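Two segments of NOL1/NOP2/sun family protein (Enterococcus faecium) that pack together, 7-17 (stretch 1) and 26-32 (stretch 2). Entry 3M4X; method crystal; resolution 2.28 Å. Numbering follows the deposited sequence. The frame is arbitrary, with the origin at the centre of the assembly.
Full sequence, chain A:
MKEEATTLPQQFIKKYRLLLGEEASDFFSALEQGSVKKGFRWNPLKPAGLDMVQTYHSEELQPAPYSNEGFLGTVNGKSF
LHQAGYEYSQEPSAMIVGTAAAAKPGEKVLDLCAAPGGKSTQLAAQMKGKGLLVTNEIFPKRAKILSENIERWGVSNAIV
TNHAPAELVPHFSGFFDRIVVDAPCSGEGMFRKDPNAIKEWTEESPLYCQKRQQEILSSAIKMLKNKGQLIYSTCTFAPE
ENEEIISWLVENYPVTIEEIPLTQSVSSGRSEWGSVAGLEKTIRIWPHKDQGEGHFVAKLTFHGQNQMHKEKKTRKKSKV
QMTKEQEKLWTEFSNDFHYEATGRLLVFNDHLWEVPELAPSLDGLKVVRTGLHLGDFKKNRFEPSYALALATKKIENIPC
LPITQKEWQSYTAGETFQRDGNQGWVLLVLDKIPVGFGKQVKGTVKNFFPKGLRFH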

# COMPACT_ATOMS: atom_id res chain seq x y z
N THR A 7 -16.09 17.94 20.59
CA THR A 7 -17.32 18.39 19.93
C THR A 7 -17.99 17.29 19.11
O THR A 7 -18.09 17.40 17.89
CB THR A 7 -17.04 19.58 19.00
OG1 THR A 7 -15.80 19.37 18.31
CG2 THR A 7 -16.96 20.88 19.81
N LEU A 8 -18.45 16.25 19.78
CA LEU A 8 -19.16 15.16 19.10
C LEU A 8 -20.56 15.60 18.66
O LEU A 8 -21.18 16.44 19.32
CB LEU A 8 -19.26 13.94 20.02
CG LEU A 8 -17.95 13.42 20.59
CD1 LEU A 8 -18.19 12.24 21.51
CD2 LEU A 8 -17.00 13.05 19.48
N PRO A 9 -21.06 15.03 17.55
CA PRO A 9 -22.43 15.27 17.09
C PRO A 9 -23.46 14.65 18.02
O PRO A 9 -23.32 13.48 18.40
CB PRO A 9 -22.46 14.56 15.73
CG PRO A 9 -21.03 14.52 15.29
CD PRO A 9 -20.26 14.31 16.55
N GLN A 10 -24.49 15.42 18.37
CA GLN A 10 -25.51 14.97 19.32
C GLN A 10 -26.09 13.61 18.94
O GLN A 10 -26.29 12.76 19.80
CB GLN A 10 -26.64 16.00 19.45
CG GLN A 10 -26.25 17.41 19.01
CD GLN A 10 -26.06 17.51 17.51
OE1 GLN A 10 -27.01 17.33 16.74
NE2 GLN A 10 -24.83 17.80 17.08
N GLN A 11 -26.36 13.42 17.65
CA GLN A 11 -26.98 12.17 17.20
C GLN A 11 -26.07 10.96 17.39
O GLN A 11 -26.53 9.85 17.65
CB GLN A 11 -27.42 12.28 15.73
CG GLN A 11 -28.46 13.36 15.49
CD GLN A 11 -29.61 13.28 16.48
OE1 GLN A 11 -29.89 14.25 17.19
NE2 GLN A 11 -30.28 12.13 16.52
N PHE A 12 -24.77 11.21 17.24
CA PHE A 12 -23.72 10.22 17.45
C PHE A 12 -23.63 9.83 18.92
O PHE A 12 -23.57 8.65 19.27
CB PHE A 12 -22.40 10.81 16.96
CG PHE A 12 -21.20 9.95 17.25
CD1 PHE A 12 -20.82 8.94 16.38
CD2 PHE A 12 -20.43 10.18 18.38
CE1 PHE A 12 -19.71 8.16 16.64
CE2 PHE A 12 -19.32 9.40 18.65
CZ PHE A 12 -18.96 8.39 17.78
N ILE A 13 -23.61 10.85 19.78
CA ILE A 13 -23.61 10.66 21.23
C ILE A 13 -24.78 9.81 21.72
O ILE A 13 -24.59 8.89 22.53
CB ILE A 13 -23.58 12.04 21.95
CG1 ILE A 13 -22.25 12.74 21.66
CG2 ILE A 13 -23.78 11.90 23.45
CD1 ILE A 13 -22.11 14.10 22.30
N LYS A 14 -25.99 10.08 21.24
CA LYS A 14 -27.15 9.27 21.59
C LYS A 14 -27.01 7.83 21.08
O LYS A 14 -27.27 6.86 21.80
CB LYS A 14 -28.44 9.88 21.03
CG LYS A 14 -28.67 11.36 21.35
CD LYS A 14 -30.10 11.78 20.99
CE LYS A 14 -30.17 13.18 20.35
NZ LYS A 14 -29.61 14.29 21.21
N LYS A 15 -26.61 7.69 19.81
CA LYS A 15 -26.51 6.37 19.21
C LYS A 15 -25.61 5.48 20.07
O LYS A 15 -25.99 4.38 20.45
CB LYS A 15 -25.96 6.48 17.78
CG LYS A 15 -25.89 5.16 16.99
CD LYS A 15 -25.64 5.44 15.51
CE LYS A 15 -25.72 4.18 14.65
NZ LYS A 15 -24.61 3.24 14.96
N TYR A 16 -24.43 6.00 20.40
CA TYR A 16 -23.42 5.22 21.10
C TYR A 16 -23.60 5.14 22.62
O TYR A 16 -23.05 4.24 23.25
CB TYR A 16 -22.01 5.68 20.70
CG TYR A 16 -21.64 5.17 19.31
CD1 TYR A 16 -21.85 5.95 18.18
CD2 TYR A 16 -21.14 3.88 19.13
CE1 TYR A 16 -21.54 5.48 16.91
CE2 TYR A 16 -20.83 3.39 17.85
CZ TYR A 16 -21.03 4.20 16.75
OH TYR A 16 -20.73 3.75 15.48
N ARG A 17 -24.35 6.07 23.20
CA ARG A 17 -24.85 5.91 24.56
C ARG A 17 -25.67 4.62 24.65
O ARG A 17 -25.43 3.77 25.51
CB ARG A 17 -25.73 7.08 24.97
CG ARG A 17 -24.98 8.29 25.43
CD ARG A 17 -25.74 9.01 26.54
NE ARG A 17 -25.04 10.21 26.98
CZ ARG A 17 -25.36 11.44 26.59
NH1 ARG A 17 -26.37 11.63 25.75
NH2 ARG A 17 -24.67 12.48 27.05
N ASP A 26 -16.21 6.35 28.70
CA ASP A 26 -14.79 6.20 28.38
C ASP A 26 -14.55 6.45 26.89
O ASP A 26 -13.55 7.05 26.50
CB ASP A 26 -14.29 4.82 28.81
CG ASP A 26 -14.72 4.47 30.22
OD1 ASP A 26 -13.92 4.68 31.16
OD2 ASP A 26 -15.87 4.01 30.40
N PHE A 27 -15.50 6.02 26.08
CA PHE A 27 -15.43 6.14 24.63
C PHE A 27 -15.42 7.59 24.18
O PHE A 27 -14.55 7.99 23.40
CB PHE A 27 -16.60 5.37 23.99
CG PHE A 27 -16.68 5.50 22.50
CD1 PHE A 27 -15.61 5.14 21.69
CD2 PHE A 27 -17.86 5.93 21.90
CE1 PHE A 27 -15.70 5.24 20.31
CE2 PHE A 27 -17.97 6.03 20.52
CZ PHE A 27 -16.88 5.68 19.72
N PHE A 28 -16.37 8.37 24.67
CA PHE A 28 -16.45 9.79 24.33
C PHE A 28 -15.26 10.53 24.89
O PHE A 28 -14.73 11.45 24.27
CB PHE A 28 -17.72 10.44 24.89
CG PHE A 28 -19.00 9.82 24.41
CD1 PHE A 28 -20.07 9.63 25.28
CD2 PHE A 28 -19.15 9.44 23.08
CE1 PHE A 28 -21.27 9.05 24.83
CE2 PHE A 28 -20.34 8.86 22.62
CZ PHE A 28 -21.41 8.67 23.51
N SER A 29 -14.85 10.11 26.08
CA SER A 29 -13.72 10.73 26.78
C SER A 29 -12.42 10.47 26.01
O SER A 29 -11.52 11.32 25.97
CB SER A 29 -13.66 10.19 28.21
OG SER A 29 -12.47 10.54 28.88
N ALA A 30 -12.33 9.31 25.36
CA ALA A 30 -11.19 9.01 24.51
C ALA A 30 -11.26 9.90 23.29
O ALA A 30 -10.27 10.47 22.87
CB ALA A 30 -11.17 7.55 24.11
N LEU A 31 -12.46 10.04 22.75
CA LEU A 31 -12.67 10.79 21.52
C LEU A 31 -12.36 12.27 21.68
O LEU A 31 -11.78 12.89 20.79
CB LEU A 31 -14.11 10.60 21.02
CG LEU A 31 -14.43 9.67 19.83
CD1 LEU A 31 -13.38 8.57 19.61
CD2 LEU A 31 -15.83 9.08 19.96
N GLU A 32 -12.72 12.84 22.83
CA GLU A 32 -12.56 14.28 23.03
C GLU A 32 -11.29 14.71 23.75
O GLU A 32 -10.86 15.86 23.60
CB GLU A 32 -13.79 14.85 23.77
CG GLU A 32 -14.09 14.16 25.08
CD GLU A 32 -15.35 14.69 25.74
OE1 GLU A 32 -16.46 14.22 25.39
OE2 GLU A 32 -15.21 15.59 26.61

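Two helical segments of one chain pack against each other, residues 10-17 of the first stretch and 26-32 of the second. Their axes approach to 11.2 Å, and their N-to-C directions differ by 145°, so the helices run roughly antiparallel but clearly splayed. The backbones lie nearest at Ile13 and Phe28, whose CA atoms are 7.9 Å apart, and Tyr16 CA lies 8.8 Å from Phe27 CA. Pro9 occupies the N-cap position of the first helix; its O accepts the backbone N of Ile13 at 3.0 Å and, in a weak bond, that of Phe12 at 2.9 Å. The regular pattern continues to Arg17 N, which donates to Ile13 O at 2.9 Å. In the second helix Leu31 N bonds to Phe27 O at 3.0 Å. No hydrogen bond crosses between the stretches, so the contact rests on apolar packing, with 377 Å² buried over both sides.

Phe28 is its centre and has the largest covered area of any residue here. Its CA-to-CB bond points sideways, but with chi1 in the m well the end of the side chain comes nearer the first stretch and touches five of its residues. Leu8, in the loop before the helix, sends CD1 to 3.4 Å from Phe28 CD2. Ile13 CG1 lies over one face of the Phe28 ring, while Phe12 CE2 and Arg17 CG sit at its edge, near its plane, at 4.1 Å from CE2 and 3.8 Å from CE1 of Phe28. The ring tip also meets backbone: Phe28 CZ is 3.3 Å from Ile13 O, the same oxygen that accepts the bond from Arg17 N. Tyr16 CB, 4.1 Å from Phe28 CE2, adds a further aliphatic contact.

A second cluster forms around Phe12, which is buried. Its side chain also starts sideways, and with the t rotamer the ring end comes nearer the second helix, where CZ comes to 3.7 Å from Phe27 CE2. Leu31 CD2 meets the edge of the Phe12 ring, 3.7 Å from Phe12 CE2, and Leu31 CB lies 4.1 Å from Leu8 CD2. Leu31 thereby links the loop residue to the aromatic cluster. The CA-to-CB bonds of Phe27 and Tyr16 both point toward the other stretch; their ring centroids are 5.6 Å apart and their planes meet at 49°, an oblique arrangement in which Tyr16 CG comes within 4.0 Å of Phe27 CE2. The Tyr16 OH is hydrogen-bonded elsewhere in the structure, so the residue contributes apolar surface here while its polar end is satisfied.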